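Local coordinates for pullulanase (Bacillus acidopullulyticus, PDB 2WAN), which hydrolyses the alpha-1,6-glucosidic linkages of pullulan and, as a debranching enzyme, those of starch-type polysaccharides, at residues A[172-176]-A[203-207]; A[327-333]-A[363-369]; A[377-381]-A[391-396]. One frame throughout, in Å; residues are numbered along the deposited sequence.

Interaction 1. Residues A[172-176]-A[203-207]; sequences LQQAL and GTLPA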
# COMPACT_ATOMS: atom_id res chain seq x y z
N LEU A 172 -40.19 -15.58 -4.84
CA LEU A 172 -40.59 -14.20 -4.61
C LEU A 172 -39.42 -13.24 -4.73
O LEU A 172 -39.59 -12.03 -4.52
CB LEU A 172 -41.23 -14.05 -3.22
CG LEU A 172 -40.73 -14.82 -2.00
CD1 LEU A 172 -39.24 -14.65 -1.73
CD2 LEU A 172 -41.53 -14.42 -0.78
N GLN A 173 -38.24 -13.77 -5.06
CA GLN A 173 -37.01 -12.98 -5.03
C GLN A 173 -36.90 -11.93 -6.14
O GLN A 173 -36.43 -10.81 -5.89
CB GLN A 173 -35.78 -13.88 -5.01
CG GLN A 173 -35.24 -14.11 -3.61
CD GLN A 173 -33.94 -14.89 -3.61
OE1 GLN A 173 -32.87 -14.34 -3.38
NE2 GLN A 173 -34.04 -16.18 -3.88
N GLN A 174 -37.34 -12.29 -7.34
CA GLN A 174 -37.37 -11.36 -8.47
C GLN A 174 -38.35 -10.23 -8.20
O GLN A 174 -38.03 -9.06 -8.42
CB GLN A 174 -37.71 -12.08 -9.77
CG GLN A 174 -36.58 -12.95 -10.28
CD GLN A 174 -36.86 -13.56 -11.63
OE1 GLN A 174 -35.94 -13.77 -12.42
NE2 GLN A 174 -38.13 -13.86 -11.90
N ALA A 175 -39.54 -10.59 -7.71
CA ALA A 175 -40.57 -9.63 -7.31
C ALA A 175 -40.12 -8.68 -6.20
O ALA A 175 -40.76 -7.66 -5.95
CB ALA A 175 -41.84 -10.37 -6.90
N LEU A 176 -39.02 -9.02 -5.54
CA LEU A 176 -38.42 -8.15 -4.52
C LEU A 176 -37.11 -7.54 -5.01
O LEU A 176 -36.31 -7.03 -4.22
CB LEU A 176 -38.21 -8.92 -3.21
CG LEU A 176 -39.49 -9.24 -2.43
CD1 LEU A 176 -39.22 -10.15 -1.25
CD2 LEU A 176 -40.19 -7.96 -1.98
N GLY A 203 -41.03 -5.78 2.06
CA GLY A 203 -41.09 -5.50 0.63
C GLY A 203 -42.51 -5.65 0.16
O GLY A 203 -43.32 -6.32 0.81
N THR A 204 -42.83 -5.03 -0.97
CA THR A 204 -44.17 -5.13 -1.55
C THR A 204 -44.21 -6.21 -2.62
O THR A 204 -43.39 -6.22 -3.54
CB THR A 204 -44.66 -3.78 -2.12
OG1 THR A 204 -44.41 -2.75 -1.16
CG2 THR A 204 -46.16 -3.83 -2.42
N LEU A 205 -45.18 -7.11 -2.48
CA LEU A 205 -45.36 -8.24 -3.39
C LEU A 205 -46.67 -8.12 -4.15
O LEU A 205 -47.70 -7.80 -3.56
CB LEU A 205 -45.34 -9.55 -2.59
CG LEU A 205 -44.18 -10.55 -2.66
CD1 LEU A 205 -42.89 -9.99 -3.25
CD2 LEU A 205 -43.93 -11.18 -1.29
N PRO A 206 -46.64 -8.37 -5.48
CA PRO A 206 -47.89 -8.46 -6.23
C PRO A 206 -48.72 -9.67 -5.80
O PRO A 206 -48.17 -10.62 -5.22
CB PRO A 206 -47.42 -8.63 -7.68
CG PRO A 206 -46.01 -8.12 -7.70
CD PRO A 206 -45.46 -8.48 -6.35
N ALA A 207 -50.02 -9.63 -6.07
CA ALA A 207 -50.93 -10.74 -5.77
C ALA A 207 -50.39 -12.07 -6.30
O ALA A 207 -49.74 -12.11 -7.35
CB ALA A 207 -52.31 -10.47 -6.34
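Leu176 holds CG beside its backbone N and opposite the carbonyl carbon (chi1 -72°), which carries the branch across to the strand and sets it against Leu205. Leu205 answers with torsions well off the staggered values, chi1 -109° and chi2 17°, and these place CD1 and CD2 against different partners in the 172-176 loop. The two leucines meet at about a right angle. CD1 of Leu205 lies against the branch point of Leu176, 3.6 Å from its CG, and equally close to its CD2 methyl. The same Leu205 CD1 is also 3.8 Å from Ala175 CB, a methyl directed at the strand that reaches Pro206 CD as well, at 4.1 Å. The second branch, Leu205 CD2, meets Leu172 CD2 at 4.1 Å.

Gly203 makes room for the far end of Leu176. Leu176 CD2 rests 3.7 Å from Gly203 CA, and a beta-carbon at that glycine would point toward the loop and run into the methyl. The loop itself curls through helical backbone angles at Gln173 to Ala175, with a weak bond from Leu176 N to Gln173 O, so Leu172 and Leu176 come round to the strand together.

All of this is apolar packing; the backbone of Gly203 and Leu205 bonds instead to strand 238-245. Beyond the contact, Leu172 and Leu205 share Tyr210, Leu231 and Phe242 as neighbours. The arrangement is that of a loop after strand 166-170 closing over hydrophobic residues of the pullulanase X25 domain, consistent with the immunoglobulin-like beta-sandwich expected of its family.

Interaction 2. Residues A[327-333]-A[363-369]; sequences TSFRVWA and GTWKLQV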
# COMPACT_ATOMS: atom_id res chain seq x y z
N THR A 327 13.29 22.44 25.02
CA THR A 327 12.69 21.41 24.15
C THR A 327 11.38 20.93 24.78
O THR A 327 11.32 20.67 25.97
CB THR A 327 13.68 20.23 23.89
OG1 THR A 327 14.83 20.69 23.17
CG2 THR A 327 13.00 19.12 23.08
N SER A 328 10.32 20.85 23.97
CA SER A 328 9.04 20.32 24.43
C SER A 328 8.81 18.93 23.85
O SER A 328 9.16 18.66 22.69
CB SER A 328 7.89 21.23 23.99
OG SER A 328 8.03 22.51 24.60
N PHE A 329 8.21 18.06 24.67
CA PHE A 329 7.98 16.66 24.33
C PHE A 329 6.49 16.40 24.45
O PHE A 329 5.83 16.96 25.33
CB PHE A 329 8.75 15.72 25.26
CG PHE A 329 10.24 15.96 25.27
CD1 PHE A 329 10.80 16.99 26.03
CD2 PHE A 329 11.08 15.13 24.52
CE1 PHE A 329 12.19 17.19 26.04
CE2 PHE A 329 12.47 15.32 24.53
CZ PHE A 329 13.02 16.36 25.30
N ARG A 330 5.97 15.57 23.55
CA ARG A 330 4.57 15.15 23.63
C ARG A 330 4.40 13.78 23.03
O ARG A 330 4.94 13.50 21.95
CB ARG A 330 3.62 16.15 22.95
CG ARG A 330 2.13 15.87 23.33
CD ARG A 330 1.15 16.80 22.63
NE ARG A 330 1.23 18.19 23.10
CZ ARG A 330 0.47 18.70 24.06
NH1 ARG A 330 -0.42 17.95 24.70
NH2 ARG A 330 0.61 19.98 24.40
N VAL A 331 3.69 12.91 23.76
CA VAL A 331 3.46 11.53 23.34
C VAL A 331 2.01 11.14 23.63
O VAL A 331 1.44 11.55 24.65
CB VAL A 331 4.45 10.53 24.03
CG1 VAL A 331 4.25 10.51 25.57
CG2 VAL A 331 4.33 9.11 23.44
N TRP A 332 1.40 10.37 22.72
CA TRP A 332 0.03 9.88 22.90
C TRP A 332 0.04 8.53 23.60
O TRP A 332 0.56 7.55 23.07
CB TRP A 332 -0.67 9.78 21.53
CG TRP A 332 -2.16 9.49 21.62
CD1 TRP A 332 -3.13 10.31 22.13
CD2 TRP A 332 -2.82 8.30 21.17
NE1 TRP A 332 -4.37 9.69 22.03
CE2 TRP A 332 -4.21 8.46 21.44
CE3 TRP A 332 -2.38 7.12 20.55
CZ2 TRP A 332 -5.15 7.48 21.12
CZ3 TRP A 332 -3.32 6.14 20.24
CH2 TRP A 332 -4.69 6.33 20.53
N ALA A 333 -0.49 8.49 24.82
CA ALA A 333 -0.50 7.25 25.60
C ALA A 333 -1.76 7.21 26.48
O ALA A 333 -1.67 7.34 27.71
CB ALA A 333 0.76 7.12 26.44
N GLY A 363 -5.46 12.17 25.87
CA GLY A 363 -4.63 11.00 26.11
C GLY A 363 -3.14 11.24 25.94
O GLY A 363 -2.35 10.30 26.09
N THR A 364 -2.75 12.48 25.66
CA THR A 364 -1.32 12.80 25.54
C THR A 364 -0.68 13.13 26.88
O THR A 364 -1.35 13.50 27.85
CB THR A 364 -1.03 13.93 24.52
OG1 THR A 364 -1.51 15.19 25.03
CG2 THR A 364 -1.66 13.64 23.16
N TRP A 365 0.64 12.99 26.92
CA TRP A 365 1.48 13.43 28.03
C TRP A 365 2.49 14.41 27.46
O TRP A 365 3.02 14.21 26.36
CB TRP A 365 2.19 12.24 28.67
CG TRP A 365 1.26 11.27 29.39
CD1 TRP A 365 0.34 10.43 28.83
CD2 TRP A 365 1.20 11.04 30.80
NE1 TRP A 365 -0.30 9.70 29.81
CE2 TRP A 365 0.21 10.05 31.03
CE3 TRP A 365 1.88 11.59 31.91
CZ2 TRP A 365 -0.10 9.59 32.31
CZ3 TRP A 365 1.56 11.12 33.19
CH2 TRP A 365 0.58 10.14 33.38
N LYS A 366 2.77 15.47 28.21
CA LYS A 366 3.63 16.52 27.71
C LYS A 366 4.65 16.97 28.74
O LYS A 366 4.48 16.77 29.95
CB LYS A 366 2.80 17.72 27.25
CG LYS A 366 2.16 18.52 28.40
CD LYS A 366 1.47 19.76 27.90
CE LYS A 366 1.07 20.66 29.07
NZ LYS A 366 0.40 21.91 28.58
N LEU A 367 5.72 17.60 28.25
CA LEU A 367 6.69 18.24 29.14
C LEU A 367 7.56 19.23 28.39
O LEU A 367 8.06 18.93 27.30
CB LEU A 367 7.58 17.22 29.85
CG LEU A 367 8.46 17.76 30.98
CD1 LEU A 367 7.56 18.28 32.13
CD2 LEU A 367 9.40 16.67 31.48
N GLN A 368 7.73 20.42 28.98
CA GLN A 368 8.73 21.36 28.50
C GLN A 368 9.95 21.29 29.41
O GLN A 368 9.82 21.37 30.63
CB GLN A 368 8.17 22.79 28.44
CG GLN A 368 9.11 23.78 27.76
CD GLN A 368 8.56 25.19 27.72
OE1 GLN A 368 9.30 26.16 27.90
NE2 GLN A 368 7.26 25.32 27.50
N VAL A 369 11.12 21.13 28.81
CA VAL A 369 12.38 21.05 29.53
C VAL A 369 13.23 22.26 29.14
O VAL A 369 13.58 22.43 27.98
CB VAL A 369 13.13 19.73 29.23
CG1 VAL A 369 14.40 19.63 30.10
CG2 VAL A 369 12.22 18.53 29.46
O HOH W 1 5.94 23.66 25.62
O HOH W 2 -1.27 21.44 26.01
O HOH W 3 -2.91 8.17 30.04
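Thr364 OG1 is gripped twice: it accepts from Arg330 NH1 at 3.0 Å, with the oxygen in the guanidinium plane, and it also bonds to Asp361 O. Arg330 swings its chain toward the neighbouring strand by a bend at chi3 (-69°), and its NE forms a salt bridge with Asp317. Lys366 runs alongside, pointing the same way, with CB over one guanidinium face. A single water takes hydrogens from both Arg330 NH2 and Lys366 NZ, and Asp317 probably offsets some of the positive charge collected here.

Beneath these side chains the strands run antiparallel in regular register, with paired backbone bonds such as Phe329 N to Leu367 O at 2.8 Å. On the face of Phe329, Val331 and Trp365 the contacts turn apolar: Phe329 CE1 meets Val369 CG2 at 3.7 Å, and Val331 CG1 meets Trp365 CB. At the strand end, a water bridges Trp365 NE1 and Ala333 O, which are otherwise joined by a weak bond of 3.4 Å.

Strand 319-322 continues the sheet beside 326-332, and 353-359 does so beside 364-370, while Phe329, Trp365 and Val369 pack onto strand 338-344 across the carbohydrate-binding module 48 domain.

Interaction 3. Residues A[377-381]-A[391-396]; sequences YYLYQ and AVDPYA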
# COMPACT_ATOMS: atom_id res chain seq x y z
N TYR A 377 20.03 12.54 24.25
CA TYR A 377 19.26 11.35 23.89
C TYR A 377 18.11 11.17 24.86
O TYR A 377 18.16 11.65 26.01
CB TYR A 377 20.15 10.10 23.87
CG TYR A 377 21.24 10.18 22.81
CD1 TYR A 377 22.47 10.81 23.07
CD2 TYR A 377 21.02 9.65 21.53
CE1 TYR A 377 23.47 10.89 22.09
CE2 TYR A 377 22.01 9.74 20.54
CZ TYR A 377 23.23 10.35 20.82
OH TYR A 377 24.20 10.42 19.84
N TYR A 378 17.05 10.50 24.42
CA TYR A 378 15.91 10.32 25.32
C TYR A 378 15.08 9.08 25.02
O TYR A 378 15.16 8.48 23.93
CB TYR A 378 14.99 11.54 25.33
CG TYR A 378 14.07 11.75 24.10
CD1 TYR A 378 14.60 12.12 22.86
CD2 TYR A 378 12.68 11.61 24.22
CE1 TYR A 378 13.77 12.33 21.76
CE2 TYR A 378 11.83 11.82 23.11
CZ TYR A 378 12.39 12.19 21.90
OH TYR A 378 11.60 12.44 20.82
N LEU A 379 14.33 8.69 26.04
CA LEU A 379 13.34 7.62 25.94
C LEU A 379 12.12 8.04 26.74
O LEU A 379 12.23 8.89 27.65
CB LEU A 379 13.88 6.33 26.56
CG LEU A 379 14.96 5.56 25.81
CD1 LEU A 379 15.56 4.46 26.67
CD2 LEU A 379 14.38 4.98 24.50
N TYR A 380 10.97 7.46 26.39
CA TYR A 380 9.78 7.51 27.27
C TYR A 380 9.70 6.25 28.11
O TYR A 380 9.90 5.14 27.62
CB TYR A 380 8.48 7.68 26.46
CG TYR A 380 8.42 8.96 25.65
CD1 TYR A 380 8.61 10.21 26.25
CD2 TYR A 380 8.14 8.92 24.28
CE1 TYR A 380 8.55 11.39 25.50
CE2 TYR A 380 8.05 10.09 23.53
CZ TYR A 380 8.28 11.32 24.14
OH TYR A 380 8.21 12.47 23.41
N GLN A 381 9.38 6.43 29.39
CA GLN A 381 9.14 5.31 30.28
C GLN A 381 7.64 5.28 30.57
O GLN A 381 7.07 6.21 31.15
CB GLN A 381 9.97 5.46 31.55
CG GLN A 381 9.85 4.25 32.49
CD GLN A 381 10.73 4.39 33.72
OE1 GLN A 381 11.77 3.74 33.82
NE2 GLN A 381 10.34 5.26 34.63
N ALA A 391 10.46 3.22 25.65
CA ALA A 391 10.24 3.23 24.20
C ALA A 391 10.92 4.45 23.59
O ALA A 391 11.02 5.52 24.21
CB ALA A 391 8.75 3.23 23.89
N VAL A 392 11.41 4.27 22.37
CA VAL A 392 11.87 5.38 21.54
C VAL A 392 10.62 6.10 21.00
O VAL A 392 9.64 5.46 20.60
CB VAL A 392 12.79 4.87 20.39
CG1 VAL A 392 13.19 6.03 19.42
CG2 VAL A 392 14.03 4.19 20.95
N ASP A 393 10.65 7.43 21.04
CA ASP A 393 9.60 8.25 20.47
C ASP A 393 9.34 7.86 19.00
O ASP A 393 10.24 7.96 18.19
CB ASP A 393 10.05 9.71 20.53
CG ASP A 393 8.91 10.69 20.34
OD1 ASP A 393 7.90 10.34 19.72
OD2 ASP A 393 9.03 11.85 20.85
N PRO A 394 8.09 7.43 18.67
CA PRO A 394 7.78 7.13 17.25
C PRO A 394 8.01 8.33 16.33
O PRO A 394 8.20 8.16 15.12
CB PRO A 394 6.29 6.78 17.30
CG PRO A 394 6.10 6.19 18.66
CD PRO A 394 6.95 7.10 19.54
N TYR A 395 8.00 9.53 16.90
CA TYR A 395 8.23 10.76 16.15
C TYR A 395 9.69 11.25 16.16
O TYR A 395 9.94 12.33 15.65
CB TYR A 395 7.30 11.88 16.65
CG TYR A 395 5.88 11.79 16.14
CD1 TYR A 395 4.97 10.87 16.68
CD2 TYR A 395 5.43 12.63 15.10
CE1 TYR A 395 3.65 10.78 16.22
CE2 TYR A 395 4.11 12.55 14.62
CZ TYR A 395 3.22 11.62 15.20
OH TYR A 395 1.94 11.50 14.73
N ALA A 396 10.62 10.49 16.75
CA ALA A 396 12.03 10.91 16.78
C ALA A 396 12.54 11.11 15.35
O ALA A 396 12.20 10.33 14.45
CB ALA A 396 12.90 9.84 17.48
O HOH W 4 13.00 8.83 22.09
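Two side-chain hydrogen bonds converge on one oxygen: Tyr378 OH and Tyr380 OH both donate to Asp393 OD2, at 2.6 and 2.8 Å, arriving from opposite faces of the carboxylate. Tyr378 approaches on the anti side, somewhat out of plane, with its ring nearly perpendicular (86°) to the carboxylate; Tyr380 comes from above that plane. Asp393 reaches them with CG opposite its own backbone N (chi1 -164°). Its second oxygen, OD1, accepts from the backbone N of Tyr395 at 2.9 Å in an Asx turn, within a type I turn from Asp393 to Ala396.

Backbone bonds tie Tyr380 and Ala391 as an antiparallel hydrogen-bonded pair, while a water links Tyr378 O to Asp393 N and sits over the centre of the Tyr378 ring.

Apolar contact is small by comparison, with Leu379 CD2 against Val392 CG2 at 3.7 Å.

With an alanine in place of Asp393, both tyrosine hydroxyls would probably lose their common acceptor and the turn its side-chain brace.

The chemistry is thus that of a buried carboxylate linking two tyrosines of strand 377-383 to the turn at Asp393 to Ala396; any negative charge on it would probably be stabilised by two phenol donors and a peptide N-H.

Interactions 2 and 3 belong to one domain, the carbohydrate-binding module 48 region, and touch: Val331 CB lies 3.7 Å from Tyr380 CE2, and the Phe329 ring meets Tyr378 edge-to-face. Interaction 2 pairs two strands, with a polar, partly exposed face; interaction 3 ties a strand of the same sheet to the loop that follows 388-391, through a buried carboxylate. Interaction 1 stands apart in the X25 domain, its centre about 61 Å from that of interaction 2, and packs a loop on a strand by apolar contacts alone, partly at the surface. Backbone bonding therefore leads in 327-333 with 363-369, side-chain and backbone bonds share 377-381 with 391-396, and plain apolar packing holds 172-176 with 203-207.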